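Local coordinates for CalG4 (Micromonospora echinospora, PDB 3IA7), which is probably a glycosyltransferase-like protein of the GT-B fold, built from two domains that each hold a parallel sheet, at residues A[78-83]-A[145-150]; A[152-157]-A[180-185]. All blocks are in the same frame, centred on the assembly; numbering follows the deposited sequence.

Contact 1: residues A[78-83]-A[145-150]; sequences QLHLVY and ELWKSN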
loop_
_atom_site.group_PDB
_atom_site.type_symbol
_atom_site.label_atom_id
_atom_site.label_comp_id
_atom_site.label_asym_id
_atom_site.label_seq_id
_atom_site.Cartn_x
_atom_site.Cartn_y
_atom_site.Cartn_z
ATOM N N GLN A 78 31.032 -4.073 21.315
ATOM C CA GLN A 78 30.720 -5.122 20.344
ATOM C C GLN A 78 29.567 -4.732 19.436
ATOM O O GLN A 78 29.609 -4.996 18.234
ATOM C CB GLN A 78 30.437 -6.456 21.039
ATOM C CG GLN A 78 31.687 -7.068 21.696
ATOM C CD GLN A 78 32.890 -7.049 20.764
ATOM O OE1 GLN A 78 32.767 -7.329 19.550
ATOM N NE2 GLN A 78 34.054 -6.696 21.310
ATOM N N LEU A 79 28.551 -4.095 20.021
ATOM C CA LEU A 79 27.446 -3.571 19.248
ATOM C C LEU A 79 27.893 -2.534 18.236
ATOM O O LEU A 79 27.452 -2.587 17.086
ATOM C CB LEU A 79 26.375 -2.950 20.145
ATOM C CG LEU A 79 25.629 -3.889 21.080
ATOM C CD1 LEU A 79 24.605 -3.029 21.850
ATOM C CD2 LEU A 79 24.943 -4.996 20.275
ATOM N N HIS A 80 28.700 -1.558 18.667
ATOM C CA HIS A 80 29.261 -0.600 17.714
ATOM C C HIS A 80 30.108 -1.263 16.629
ATOM O O HIS A 80 30.104 -0.812 15.483
ATOM C CB HIS A 80 30.113 0.452 18.397
ATOM C CG HIS A 80 29.369 1.277 19.414
ATOM N ND1 HIS A 80 28.062 1.675 19.230
ATOM C CD2 HIS A 80 29.768 1.820 20.586
ATOM C CE1 HIS A 80 27.680 2.415 20.259
ATOM N NE2 HIS A 80 28.694 2.502 21.104
ATOM N N LEU A 81 30.899 -2.256 17.003
ATOM C CA LEU A 81 31.769 -2.913 16.002
ATOM C C LEU A 81 30.967 -3.682 14.961
ATOM O O LEU A 81 31.340 -3.688 13.767
ATOM C CB LEU A 81 32.864 -3.809 16.642
ATOM C CG LEU A 81 33.911 -3.015 17.457
ATOM C CD1 LEU A 81 34.816 -3.990 18.203
ATOM C CD2 LEU A 81 34.736 -2.077 16.584
ATOM N N VAL A 82 29.859 -4.299 15.383
ATOM C CA VAL A 82 29.030 -5.030 14.416
ATOM C C VAL A 82 28.360 -4.035 13.467
ATOM O O VAL A 82 28.153 -4.360 12.314
ATOM C CB VAL A 82 27.981 -6.042 15.049
ATOM C CG1 VAL A 82 26.872 -5.342 15.795
ATOM C CG2 VAL A 82 27.359 -6.887 13.946
ATOM N N TYR A 83 28.039 -2.850 13.967
ATOM C CA TYR A 83 27.447 -1.771 13.147
ATOM C C TYR A 83 28.427 -1.395 12.022
ATOM O O TYR A 83 28.046 -1.270 10.832
ATOM C CB TYR A 83 27.155 -0.552 14.044
ATOM C CG TYR A 83 26.672 0.670 13.292
ATOM C CD1 TYR A 83 25.334 0.760 12.854
ATOM C CD2 TYR A 83 27.546 1.732 12.984
ATOM C CE1 TYR A 83 24.886 1.898 12.149
ATOM C CE2 TYR A 83 27.104 2.857 12.283
ATOM C CZ TYR A 83 25.779 2.924 11.872
ATOM O OH TYR A 83 25.307 4.016 11.181
ATOM N N GLU A 145 20.982 11.729 21.925
ATOM C CA GLU A 145 20.114 11.773 23.123
ATOM C C GLU A 145 20.013 10.391 23.773
ATOM O O GLU A 145 19.945 10.288 24.998
ATOM C CB GLU A 145 18.697 12.315 22.818
ATOM C CG GLU A 145 18.634 13.771 22.342
ATOM C CD GLU A 145 19.396 14.740 23.242
ATOM O OE1 GLU A 145 18.923 15.011 24.365
ATOM O OE2 GLU A 145 20.469 15.241 22.835
ATOM N N LEU A 146 20.001 9.345 22.957
ATOM C CA LEU A 146 19.944 7.977 23.459
ATOM C C LEU A 146 21.231 7.564 24.213
ATOM O O LEU A 146 21.173 7.088 25.365
ATOM C CB LEU A 146 19.674 6.995 22.328
ATOM C CG LEU A 146 18.225 7.088 21.808
ATOM C CD1 LEU A 146 18.085 6.088 20.669
ATOM C CD2 LEU A 146 17.198 6.846 22.970
ATOM N N TRP A 147 22.377 7.762 23.557
ATOM C CA TRP A 147 23.683 7.534 24.188
ATOM C C TRP A 147 23.744 8.313 25.498
ATOM O O TRP A 147 24.148 7.789 26.553
ATOM C CB TRP A 147 24.821 7.906 23.216
ATOM C CG TRP A 147 24.864 7.032 22.003
ATOM C CD1 TRP A 147 24.538 5.713 21.948
ATOM C CD2 TRP A 147 25.246 7.404 20.648
ATOM N NE1 TRP A 147 24.678 5.238 20.654
ATOM C CE2 TRP A 147 25.119 6.252 19.844
ATOM C CE3 TRP A 147 25.684 8.594 20.051
ATOM C CZ2 TRP A 147 25.393 6.246 18.452
ATOM C CZ3 TRP A 147 25.973 8.591 18.657
ATOM C CH2 TRP A 147 25.806 7.413 17.880
ATOM N N LYS A 148 23.334 9.577 25.438
ATOM C CA LYS A 148 23.349 10.440 26.595
ATOM C C LYS A 148 22.509 9.846 27.755
ATOM O O LYS A 148 22.963 9.783 28.919
ATOM C CB LYS A 148 22.810 11.822 26.198
ATOM C CG LYS A 148 23.327 13.024 27.014
ATOM C CD LYS A 148 23.117 14.368 26.261
ATOM C CE LYS A 148 23.560 14.254 24.759
ATOM N NZ LYS A 148 23.457 15.529 23.929
ATOM N N SER A 149 21.291 9.424 27.419
ATOM C CA SER A 149 20.340 8.868 28.380
ATOM C C SER A 149 20.808 7.513 28.899
ATOM O O SER A 149 20.532 7.175 30.038
ATOM C CB SER A 149 18.938 8.754 27.759
ATOM O OG SER A 149 18.925 7.824 26.671
ATOM N N ASN A 150 21.512 6.754 28.060
ATOM C CA ASN A 150 22.170 5.499 28.478
ATOM C C ASN A 150 23.489 5.654 29.256
ATOM O O ASN A 150 24.030 4.662 29.786
ATOM C CB ASN A 150 22.395 4.604 27.262
ATOM C CG ASN A 150 21.113 4.051 26.716
ATOM O OD1 ASN A 150 20.161 3.861 27.466
ATOM N ND2 ASN A 150 21.081 3.763 25.409
#
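His80 and Trp147 carry the whole contact between 78-83 and 145-150. The interaction is aromatic. The imidazole points its edge at the face of the indole five-membered ring, with planes at 90°. The pair is an offset edge-to-face stack, and its ring centroids lie 5.9 Å apart. His80 CE1 comes nearest, 4.1 Å from Trp147 NE1. That nitrogen lies close to the imidazole plane. In both residues CG stands anti to the carbonyl carbon, beside the backbone N, and both CB atoms point at the other helix. Two long side chains therefore bridge backbones that are far apart: the CA atoms of His80 and Trp147 are 11.8 Å from each other. Only 52 Å² is buried, so this is a light touch.

No hydrogen bond crosses the contact. The side-chain bonds within the segments are in 145-150. Lys148 NZ forms a salt bridge with Glu145 OE2 at 3.2 Å, meeting the carboxylate on its syn side, 33° out of plane. Ser149 OG donates to Leu146 O at 2.7 Å. The same carbonyl also accepts the helical bond from Asn150 N, so two donors hold it.

Helix 75-98 supplies His80 and helix 142-150 supplies Trp147. His80 also leans on Val161 of helix 159-170. Trp147 goes on to the loop that follows its helix, where it touches Gln152 and Pro155. Tyr83 packs against Phe113 and Ile114 of helix 113-123. That helix connects strands 105-109 and 127-131 of the seven-stranded parallel sheet, in one domain of a GT-B-type fold. The contact lies at the surface.

Contact 2: residues A[152-157]-A[180-185]; sequences QRHPAD and EYWDEI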
loop_
_atom_site.group_PDB
_atom_site.type_symbol
_atom_site.label_atom_id
_atom_site.label_comp_id
_atom_site.label_asym_id
_atom_site.label_seq_id
_atom_site.Cartn_x
_atom_site.Cartn_y
_atom_site.Cartn_z
ATOM N N GLN A 152 26.299 6.219 27.866
ATOM C CA GLN A 152 27.418 5.663 27.083
ATOM C C GLN A 152 28.126 6.734 26.218
ATOM O O GLN A 152 27.546 7.753 25.869
ATOM C CB GLN A 152 26.990 4.420 26.260
ATOM C CG GLN A 152 25.962 4.692 25.201
ATOM C CD GLN A 152 25.379 3.430 24.535
ATOM O OE1 GLN A 152 24.178 3.166 24.661
ATOM N NE2 GLN A 152 26.215 2.683 23.778
ATOM N N ARG A 153 29.389 6.485 25.886
ATOM C CA ARG A 153 30.159 7.356 24.986
ATOM C C ARG A 153 29.703 7.290 23.531
ATOM O O ARG A 153 29.278 6.242 23.076
ATOM C CB ARG A 153 31.639 6.973 25.062
ATOM C CG ARG A 153 32.169 7.104 26.508
ATOM C CD ARG A 153 33.585 6.557 26.648
ATOM N NE ARG A 153 34.615 7.316 25.915
ATOM C CZ ARG A 153 35.257 8.400 26.369
ATOM N NH1 ARG A 153 34.985 8.930 27.558
ATOM N NH2 ARG A 153 36.184 8.975 25.609
ATOM N N HIS A 154 29.859 8.394 22.803
ATOM C CA HIS A 154 29.678 8.406 21.353
ATOM C C HIS A 154 30.595 7.285 20.837
ATOM O O HIS A 154 31.716 7.143 21.319
ATOM C CB HIS A 154 30.102 9.771 20.757
ATOM C CG HIS A 154 29.658 9.977 19.329
ATOM N ND1 HIS A 154 30.208 9.293 18.270
ATOM C CD2 HIS A 154 28.710 10.798 18.797
ATOM C CE1 HIS A 154 29.610 9.663 17.147
ATOM N NE2 HIS A 154 28.691 10.576 17.441
ATOM N N PRO A 155 30.127 6.471 19.846
ATOM C CA PRO A 155 31.016 5.447 19.295
ATOM C C PRO A 155 32.360 5.999 18.819
ATOM O O PRO A 155 33.358 5.307 18.891
ATOM C CB PRO A 155 30.238 4.878 18.086
ATOM C CG PRO A 155 29.053 5.722 17.929
ATOM C CD PRO A 155 28.785 6.413 19.247
ATOM N N ALA A 156 32.383 7.244 18.360
ATOM C CA ALA A 156 33.630 7.857 17.860
ATOM C C ALA A 156 34.599 8.098 18.996
ATOM O O ALA A 156 35.798 8.222 18.772
ATOM C CB ALA A 156 33.326 9.165 17.148
ATOM N N ASP A 157 34.067 8.135 20.226
ATOM C CA ASP A 157 34.877 8.311 21.440
ATOM C C ASP A 157 35.280 7.002 22.119
ATOM O O ASP A 157 35.904 7.008 23.196
ATOM C CB ASP A 157 34.124 9.199 22.421
ATOM C CG ASP A 157 34.095 10.663 21.974
ATOM O OD1 ASP A 157 35.084 11.083 21.327
ATOM O OD2 ASP A 157 33.100 11.379 22.263
ATOM N N GLU A 180 33.255 14.486 13.836
ATOM C CA GLU A 180 32.842 15.486 12.847
ATOM C C GLU A 180 32.213 14.878 11.598
ATOM O O GLU A 180 31.149 15.261 11.170
ATOM C CB GLU A 180 34.036 16.333 12.420
ATOM C CG GLU A 180 33.623 17.546 11.585
ATOM C CD GLU A 180 34.815 18.375 11.067
ATOM O OE1 GLU A 180 35.896 18.314 11.685
ATOM O OE2 GLU A 180 34.649 19.085 10.052
ATOM N N TYR A 181 32.905 13.919 11.011
ATOM C CA TYR A 181 32.398 13.165 9.863
ATOM C C TYR A 181 31.010 12.556 10.119
ATOM O O TYR A 181 30.100 12.680 9.272
ATOM C CB TYR A 181 33.383 12.045 9.548
ATOM C CG TYR A 181 33.009 11.238 8.343
ATOM C CD1 TYR A 181 33.395 11.647 7.067
ATOM C CD2 TYR A 181 32.233 10.069 8.475
ATOM C CE1 TYR A 181 33.024 10.887 5.930
ATOM C CE2 TYR A 181 31.870 9.303 7.347
ATOM C CZ TYR A 181 32.295 9.727 6.080
ATOM O OH TYR A 181 31.906 8.970 4.982
ATOM N N TRP A 182 30.858 11.916 11.282
ATOM C CA TRP A 182 29.613 11.226 11.683
ATOM C C TRP A 182 28.459 12.199 11.611
ATOM O O TRP A 182 27.336 11.835 11.160
ATOM C CB TRP A 182 29.785 10.653 13.097
ATOM C CG TRP A 182 28.788 9.569 13.472
ATOM C CD1 TRP A 182 27.445 9.724 13.670
ATOM C CD2 TRP A 182 29.080 8.205 13.764
ATOM N NE1 TRP A 182 26.863 8.522 13.981
ATOM C CE2 TRP A 182 27.835 7.570 14.079
ATOM C CE3 TRP A 182 30.252 7.442 13.763
ATOM C CZ2 TRP A 182 27.733 6.223 14.383
ATOM C CZ3 TRP A 182 30.146 6.048 14.067
ATOM C CH2 TRP A 182 28.895 5.473 14.377
ATOM N N ASP A 183 28.719 13.454 11.988
ATOM C CA ASP A 183 27.690 14.525 12.027
ATOM C C ASP A 183 27.461 15.316 10.746
ATOM O O ASP A 183 26.577 16.163 10.718
ATOM C CB ASP A 183 27.970 15.528 13.179
ATOM C CG ASP A 183 27.816 14.896 14.527
ATOM O OD1 ASP A 183 27.091 13.883 14.610
ATOM O OD2 ASP A 183 28.457 15.381 15.498
ATOM N N GLU A 184 28.227 15.069 9.672
ATOM C CA GLU A 184 28.042 15.851 8.460
ATOM C C GLU A 184 26.676 15.617 7.829
ATOM O O GLU A 184 26.183 14.495 7.829
ATOM C CB GLU A 184 29.131 15.536 7.438
ATOM C CG GLU A 184 30.453 16.120 7.899
ATOM C CD GLU A 184 31.530 15.912 6.873
ATOM O OE1 GLU A 184 31.913 14.770 6.657
ATOM O OE2 GLU A 184 32.007 16.902 6.315
ATOM N N ILE A 185 26.114 16.671 7.252
ATOM C CA ILE A 185 24.747 16.664 6.667
ATOM C C ILE A 185 24.827 16.389 5.167
ATOM O O ILE A 185 25.640 16.992 4.447
ATOM C CB ILE A 185 24.060 18.026 6.951
ATOM C CG1 ILE A 185 23.906 18.177 8.482
ATOM C CG2 ILE A 185 22.735 18.200 6.122
ATOM C CD1 ILE A 185 23.218 19.473 8.973
#
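Trp182 lays one indole face against His154 and Pro155. Trp182 CB sits 4.2 Å from His154 CE1, at the start of the contact. CG is anti to the backbone N (chi1 -162°), and this carries the indole out to segment 152-157. CG and CD1 both lie near CE1 and NE2 of the imidazole. Trp182 CD2 is closer, 3.7 Å from His154 CE1. The histidine thus stands edge-on over the five-membered ring, planes at 82°, in an edge-to-face stack. CE2 and CE3 also lie near CE1. Further out the partner changes to proline. CZ2 and CZ3 lie under Pro155 CG, and Trp182 CH2, at the far end, meets Pro155 CG at 3.6 Å. This is a CH-pi contact: Pro155 CG is 4.0 Å from the centroid of the Trp182 six-membered ring, 29° off its normal.

The imidazole is also held at its edge, at ND1, next to CE1. Ala156 N donates to His154 ND1 at 3.0 Å, exactly in the ring plane, which helps fix the rotation of the ring. Leu165 of helix 159-170 also touches Trp182.

The pattern is an aromatic cluster with a proline CH-pi contact. Trp182 meets His154 and Phe113, and Trp147 is edge-to-face to His154. It joins the loop before helix 159-170, with its 3-10 turn at 155-157, to helix 178-182, in the GT-B domain that contains the seven-stranded sheet.

In the fold
Contact 1 is a surface contact and contact 2 a buried one, and their centres lie 11 Å apart. Each joins different elements: two helices in contact 1, a loop and a helix in contact 2. Trp147 and His80 link them. Trp147 CH2 packs on Pro155 CD at 3.4 Å, and Trp147 O probably accepts a hydrogen bond from Gln152 N. His80 touches Gln152 and Pro155. Both contacts set a histidine edge toward a tryptophan face. In contact 1 that pair is offset, with no other cross-segment contact. In contact 2 it is closer and joined by a proline, and about three times as much surface is buried. Neither has a hydrogen bond across it.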